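Local coordinates for protein leucine aminopeptidase 2, chloroplastic (Streptomyces sp. BC16019, PDB 5LHJ) that probably removes N-terminal amino acids from peptides as a manganese-dependent M17 aminopeptidase and takes part in the maturation of bottromycin, at residues G233-P247 / L303-M317. Sequence-based numbering, arbitrary orientation.
Sequences GSAEPPRYVELTYDP and LPLRVRGHLPLAENM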
loop_
_atom_site.group_PDB
_atom_site.type_symbol
_atom_site.label_atom_id
_atom_site.label_comp_id
_atom_site.label_asym_id
_atom_site.label_seq_id
_atom_site.Cartn_x
_atom_site.Cartn_y
_atom_site.Cartn_z
ATOM N N GLY A 233 -5.102 -10.268 26.411
ATOM C CA GLY A 233 -3.739 -9.997 25.912
ATOM C C GLY A 233 -2.986 -8.937 26.714
ATOM O O GLY A 233 -1.780 -9.051 26.973
ATOM N N SER A 234 -3.712 -7.895 27.109
ATOM C CA SER A 234 -3.161 -6.796 27.881
ATOM C C SER A 234 -2.623 -7.224 29.240
ATOM O O SER A 234 -3.163 -8.121 29.868
ATOM C CB SER A 234 -4.240 -5.730 28.093
ATOM O OG SER A 234 -3.738 -4.650 28.861
ATOM N N ALA A 235 -1.567 -6.554 29.688
ATOM C CA ALA A 235 -1.098 -6.650 31.082
ATOM C C ALA A 235 -2.131 -6.095 32.075
ATOM O O ALA A 235 -2.106 -6.466 33.257
ATOM C CB ALA A 235 0.221 -5.909 31.254
ATOM N N GLU A 236 -3.009 -5.205 31.619
ATOM C CA GLU A 236 -4.066 -4.654 32.486
ATOM C C GLU A 236 -5.285 -5.581 32.503
ATOM O O GLU A 236 -5.770 -6.005 31.446
ATOM C CB GLU A 236 -4.467 -3.249 32.023
ATOM C CG GLU A 236 -3.372 -2.214 32.139
ATOM C CD GLU A 236 -2.979 -1.920 33.572
ATOM O OE1 GLU A 236 -3.836 -2.060 34.472
ATOM O OE2 GLU A 236 -1.814 -1.551 33.807
ATOM N N PRO A 237 -5.791 -5.928 33.697
ATOM C CA PRO A 237 -6.955 -6.801 33.736
ATOM C C PRO A 237 -8.242 -6.018 33.414
ATOM O O PRO A 237 -8.309 -4.828 33.710
ATOM C CB PRO A 237 -6.967 -7.282 35.190
ATOM C CG PRO A 237 -6.387 -6.141 35.939
ATOM C CD PRO A 237 -5.291 -5.621 35.052
ATOM N N PRO A 238 -9.260 -6.685 32.853
ATOM C CA PRO A 238 -10.521 -5.997 32.575
ATOM C C PRO A 238 -11.338 -5.757 33.848
ATOM O O PRO A 238 -11.014 -6.300 34.917
ATOM C CB PRO A 238 -11.242 -6.960 31.629
ATOM C CG PRO A 238 -10.729 -8.311 32.028
ATOM C CD PRO A 238 -9.292 -8.094 32.416
ATOM N N ARG A 239 -12.337 -4.889 33.723
ATOM C CA ARG A 239 -13.268 -4.553 34.807
ATOM C C ARG A 239 -14.656 -4.477 34.214
ATOM O O ARG A 239 -14.822 -4.183 33.022
ATOM C CB ARG A 239 -12.915 -3.194 35.437
ATOM C CG ARG A 239 -11.579 -3.135 36.169
ATOM C CD ARG A 239 -11.652 -3.888 37.493
ATOM N NE ARG A 239 -10.423 -3.841 38.301
ATOM C CZ ARG A 239 -9.444 -4.745 38.292
ATOM N NH1 ARG A 239 -9.468 -5.803 37.471
ATOM N NH2 ARG A 239 -8.420 -4.605 39.131
ATOM N N TYR A 240 -15.661 -4.719 35.044
ATOM C CA TYR A 240 -17.039 -4.440 34.668
ATOM C C TYR A 240 -17.687 -3.668 35.800
ATOM O O TYR A 240 -17.600 -4.096 36.963
ATOM C CB TYR A 240 -17.799 -5.735 34.398
ATOM C CG TYR A 240 -19.240 -5.530 34.066
ATOM C CD1 TYR A 240 -19.619 -4.920 32.867
ATOM C CD2 TYR A 240 -20.240 -5.944 34.942
ATOM C CE1 TYR A 240 -20.959 -4.716 32.561
ATOM C CE2 TYR A 240 -21.580 -5.758 34.644
ATOM C CZ TYR A 240 -21.941 -5.150 33.453
ATOM O OH TYR A 240 -23.273 -4.973 33.157
ATOM N N VAL A 241 -18.328 -2.549 35.459
ATOM C CA VAL A 241 -18.922 -1.653 36.462
ATOM C C VAL A 241 -20.407 -1.446 36.168
ATOM O O VAL A 241 -20.801 -1.188 35.022
ATOM C CB VAL A 241 -18.195 -0.286 36.533
ATOM C CG1 VAL A 241 -18.755 0.570 37.677
ATOM C CG2 VAL A 241 -16.704 -0.497 36.735
ATOM N N GLU A 242 -21.229 -1.549 37.211
ATOM C CA GLU A 242 -22.640 -1.185 37.112
ATOM C C GLU A 242 -22.903 -0.019 38.058
ATOM O O GLU A 242 -22.488 -0.042 39.223
ATOM C CB GLU A 242 -23.566 -2.384 37.373
ATOM C CG GLU A 242 -23.669 -3.276 36.141
ATOM C CD GLU A 242 -24.525 -4.522 36.300
ATOM O OE1 GLU A 242 -24.853 -4.914 37.443
ATOM O OE2 GLU A 242 -24.850 -5.136 35.261
ATOM N N LEU A 243 -23.576 0.992 37.526
ATOM C CA LEU A 243 -23.704 2.305 38.162
ATOM C C LEU A 243 -25.180 2.636 38.069
ATOM O O LEU A 243 -25.694 2.744 36.959
ATOM C CB LEU A 243 -22.826 3.311 37.388
ATOM C CG LEU A 243 -22.705 4.767 37.825
ATOM C CD1 LEU A 243 -22.013 4.839 39.169
ATOM C CD2 LEU A 243 -21.930 5.594 36.812
ATOM N N THR A 244 -25.877 2.770 39.200
ATOM C CA THR A 244 -27.334 2.941 39.192
ATOM C C THR A 244 -27.843 4.229 39.874
ATOM O O THR A 244 -27.507 4.505 41.034
ATOM C CB THR A 244 -28.027 1.724 39.836
ATOM O OG1 THR A 244 -27.553 0.524 39.215
ATOM C CG2 THR A 244 -29.532 1.796 39.683
ATOM N N TYR A 245 -28.664 4.981 39.138
ATOM C CA TYR A 245 -29.421 6.112 39.671
ATOM C C TYR A 245 -30.836 5.644 39.998
ATOM O O TYR A 245 -31.583 5.224 39.109
ATOM C CB TYR A 245 -29.458 7.254 38.670
ATOM C CG TYR A 245 -30.370 8.405 39.051
ATOM C CD1 TYR A 245 -30.067 9.242 40.132
ATOM C CD2 TYR A 245 -31.531 8.670 38.322
ATOM C CE1 TYR A 245 -30.900 10.300 40.470
ATOM C CE2 TYR A 245 -32.367 9.727 38.656
ATOM C CZ TYR A 245 -32.047 10.543 39.724
ATOM O OH TYR A 245 -32.888 11.600 40.043
ATOM N N ASP A 246 -31.197 5.726 41.279
ATOM C CA ASP A 246 -32.473 5.200 41.756
ATOM C C ASP A 246 -33.054 6.194 42.744
ATOM O O ASP A 246 -32.944 5.984 43.943
ATOM C CB ASP A 246 -32.249 3.820 42.410
ATOM C CG ASP A 246 -33.473 2.917 42.340
ATOM O OD1 ASP A 246 -34.615 3.409 42.175
ATOM O OD2 ASP A 246 -33.284 1.685 42.448
ATOM N N PRO A 247 -33.700 7.266 42.245
ATOM C CA PRO A 247 -34.077 8.409 43.082
ATOM C C PRO A 247 -35.214 8.115 44.061
ATOM O O PRO A 247 -36.169 7.444 43.682
ATOM C CB PRO A 247 -34.540 9.436 42.058
ATOM C CG PRO A 247 -35.145 8.616 40.970
ATOM C CD PRO A 247 -34.404 7.300 40.949
ATOM N N LEU A 303 -34.526 13.659 37.937
ATOM C CA LEU A 303 -35.525 13.046 37.062
ATOM C C LEU A 303 -36.198 11.873 37.754
ATOM O O LEU A 303 -35.517 11.103 38.426
ATOM C CB LEU A 303 -34.896 12.545 35.757
ATOM C CG LEU A 303 -34.272 13.579 34.831
ATOM C CD1 LEU A 303 -33.773 12.878 33.573
ATOM C CD2 LEU A 303 -35.269 14.672 34.484
ATOM N N PRO A 304 -37.531 11.723 37.583
ATOM C CA PRO A 304 -38.269 10.587 38.144
ATOM C C PRO A 304 -38.132 9.356 37.247
ATOM O O PRO A 304 -39.083 8.945 36.580
ATOM C CB PRO A 304 -39.713 11.114 38.184
ATOM C CG PRO A 304 -39.793 11.983 36.972
ATOM C CD PRO A 304 -38.446 12.653 36.881
ATOM N N LEU A 305 -36.929 8.787 37.243
ATOM C CA LEU A 305 -36.550 7.739 36.303
ATOM C C LEU A 305 -35.395 6.953 36.890
ATOM O O LEU A 305 -34.420 7.543 37.350
ATOM C CB LEU A 305 -36.104 8.384 34.977
ATOM C CG LEU A 305 -35.813 7.497 33.776
ATOM C CD1 LEU A 305 -37.102 6.878 33.279
ATOM C CD2 LEU A 305 -35.164 8.294 32.652
ATOM N N ARG A 306 -35.504 5.631 36.875
ATOM C CA ARG A 306 -34.423 4.761 37.304
ATOM C C ARG A 306 -33.518 4.506 36.097
ATOM O O ARG A 306 -34.009 4.146 35.036
ATOM C CB ARG A 306 -34.984 3.445 37.805
ATOM C CG ARG A 306 -33.967 2.535 38.456
ATOM C CD ARG A 306 -34.694 1.324 39.023
ATOM N NE ARG A 306 -33.812 0.453 39.792
ATOM C CZ ARG A 306 -34.154 -0.747 40.278
ATOM N NH1 ARG A 306 -35.379 -1.253 40.082
ATOM N NH2 ARG A 306 -33.258 -1.457 40.971
ATOM N N VAL A 307 -32.218 4.699 36.268
ATOM C CA VAL A 307 -31.256 4.499 35.174
ATOM C C VAL A 307 -30.076 3.669 35.668
ATOM O O VAL A 307 -29.450 4.002 36.673
ATOM C CB VAL A 307 -30.755 5.839 34.585
ATOM C CG1 VAL A 307 -29.928 5.587 33.325
ATOM C CG2 VAL A 307 -31.925 6.758 34.264
ATOM N N ARG A 308 -29.776 2.595 34.940
ATOM C CA ARG A 308 -28.643 1.735 35.234
ATOM C C ARG A 308 -27.605 1.817 34.115
ATOM O O ARG A 308 -27.937 1.567 32.962
ATOM C CB ARG A 308 -29.134 0.304 35.391
ATOM C CG ARG A 308 -28.062 -0.775 35.329
ATOM C CD ARG A 308 -27.183 -0.915 36.554
ATOM N NE ARG A 308 -27.949 -1.386 37.722
ATOM C CZ ARG A 308 -28.384 -2.629 37.923
ATOM N NH1 ARG A 308 -28.171 -3.593 37.024
ATOM N NH2 ARG A 308 -29.066 -2.905 39.041
ATOM N N GLY A 309 -26.359 2.103 34.477
ATOM C CA GLY A 309 -25.214 2.045 33.566
ATOM C C GLY A 309 -24.496 0.709 33.656
ATOM O O GLY A 309 -24.341 0.162 34.757
ATOM N N HIS A 310 -24.071 0.186 32.508
ATOM C CA HIS A 310 -23.392 -1.101 32.385
ATOM C C HIS A 310 -22.131 -0.837 31.568
ATOM O O HIS A 310 -22.229 -0.432 30.402
ATOM C CB HIS A 310 -24.273 -2.119 31.644
ATOM C CG HIS A 310 -25.669 -2.248 32.179
ATOM N ND1 HIS A 310 -26.039 -3.243 33.056
ATOM C CD2 HIS A 310 -26.795 -1.546 31.915
ATOM C CE1 HIS A 310 -27.329 -3.137 33.326
ATOM N NE2 HIS A 310 -27.812 -2.122 32.635
ATOM N N LEU A 311 -20.962 -1.020 32.184
ATOM C CA LEU A 311 -19.694 -0.486 31.657
ATOM C C LEU A 311 -18.563 -1.533 31.626
ATOM O O LEU A 311 -17.839 -1.706 32.606
ATOM C CB LEU A 311 -19.261 0.735 32.482
ATOM C CG LEU A 311 -20.325 1.852 32.538
ATOM C CD1 LEU A 311 -20.230 2.672 33.798
ATOM C CD2 LEU A 311 -20.278 2.710 31.284
ATOM N N PRO A 312 -18.399 -2.232 30.485
ATOM C CA PRO A 312 -17.255 -3.132 30.306
ATOM C C PRO A 312 -15.989 -2.363 29.929
ATOM O O PRO A 312 -16.004 -1.571 28.965
ATOM C CB PRO A 312 -17.712 -4.040 29.165
ATOM C CG PRO A 312 -18.615 -3.173 28.340
ATOM C CD PRO A 312 -19.306 -2.259 29.322
ATOM N N LEU A 313 -14.916 -2.597 30.686
ATOM C CA LEU A 313 -13.660 -1.857 30.563
ATOM C C LEU A 313 -12.508 -2.814 30.284
ATOM O O LEU A 313 -12.326 -3.785 31.007
ATOM C CB LEU A 313 -13.384 -1.076 31.856
ATOM C CG LEU A 313 -14.539 -0.311 32.502
ATOM C CD1 LEU A 313 -14.050 0.422 33.743
ATOM C CD2 LEU A 313 -15.153 0.699 31.555
ATOM N N ALA A 314 -11.728 -2.539 29.244
ATOM C CA ALA A 314 -10.598 -3.405 28.874
ATOM C C ALA A 314 -9.635 -2.700 27.939
ATOM O O ALA A 314 -9.966 -1.664 27.370
ATOM C CB ALA A 314 -11.106 -4.689 28.224
ATOM N N GLU A 315 -8.433 -3.261 27.803
ATOM C CA GLU A 315 -7.508 -2.899 26.725
ATOM C C GLU A 315 -7.493 -4.008 25.671
ATOM O O GLU A 315 -7.649 -5.169 26.010
ATOM C CB GLU A 315 -6.083 -2.715 27.229
ATOM C CG GLU A 315 -5.823 -1.540 28.153
ATOM C CD GLU A 315 -4.335 -1.332 28.421
ATOM O OE1 GLU A 315 -3.529 -2.283 28.236
ATOM O OE2 GLU A 315 -3.952 -0.214 28.826
ATOM N N ASN A 316 -7.306 -3.640 24.406
ATOM C CA ASN A 316 -7.117 -4.598 23.309
ATOM C C ASN A 316 -5.657 -4.493 22.832
ATOM O O ASN A 316 -5.297 -3.528 22.151
ATOM C CB ASN A 316 -8.095 -4.273 22.172
ATOM C CG ASN A 316 -8.097 -5.323 21.059
ATOM O OD1 ASN A 316 -7.696 -6.462 21.261
ATOM N ND2 ASN A 316 -8.572 -4.938 19.890
ATOM N N MET A 317 -4.818 -5.460 23.213
ATOM C CA MET A 317 -3.369 -5.407 22.968
ATOM C C MET A 317 -2.873 -6.676 22.274
ATOM O O MET A 317 -3.433 -7.741 22.495
ATOM C CB MET A 317 -2.613 -5.275 24.306
ATOM C CG MET A 317 -2.828 -3.984 25.083
ATOM S SD MET A 317 -1.925 -2.623 24.334
ATOM C CE MET A 317 -0.388 -2.619 25.246
HETATM O O HOH W 1 -5.997 -7.312 25.258
HETATM O O HOH W 2 -7.740 -5.562 29.518
#
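E242 meets H310 and R308 across an antiparallel strand pair, 239-245 against 306-316, in the mixed sheet of the M17 catalytic domain. Strand 306-316 also pairs in parallel with 255-263. Backbone hydrogen bonds join R239 to L313, V241 to L311, L243 to G309 and Y245 to V307. V241, L311 and L313 form apolar contacts on one face, under helices 193-207 and 286-301. The other face carries the polar row Y240, E242, T244, R308 and H310. The side chain of P312, on this face, is about 6 Å from that of K261, a manganese ligand seen in this protein; this chain holds no metal.

E242 CB lies 3.7 Å from G309 O. E242 CG, anti to the carbonyl carbon (chi1 -79°), lies 3.8 Å from G309 O, and the extended chain takes the carboxylate to the H310 ring edge at ND1. OE1 faces R308 NH1 at 3.6 Å, a salt bridge of charge alone. OE2 accepts from H310 ND1 at 3.1 Å and from Y240 OH at 2.6 Å, from opposite faces of the carboxylate plane, and R356 adds a salt bridge. The carboxylate stands nearly upright to the imidazole, at 83°. A leucine here would probably leave H310 ND1 and Y240 OH without their shared acceptor and the R308 and R356 charges without this mate.

R308 bends back at chi2 and chi3, which brings NE to T244 OG1 in a very short bond. Just past strand 239-245, D246 OD2 lies 3.0 Å from R306 NE, over a guanidinium face, again a salt bridge without an aimed N-H. In the loop before strand 239-245, S234 OG accepts from E236 N in an ST turn. It donates to E315 OE1 at 2.5 Å, while E315 OE2 forms a salt bridge to R324 NH1 of a neighbouring subunit.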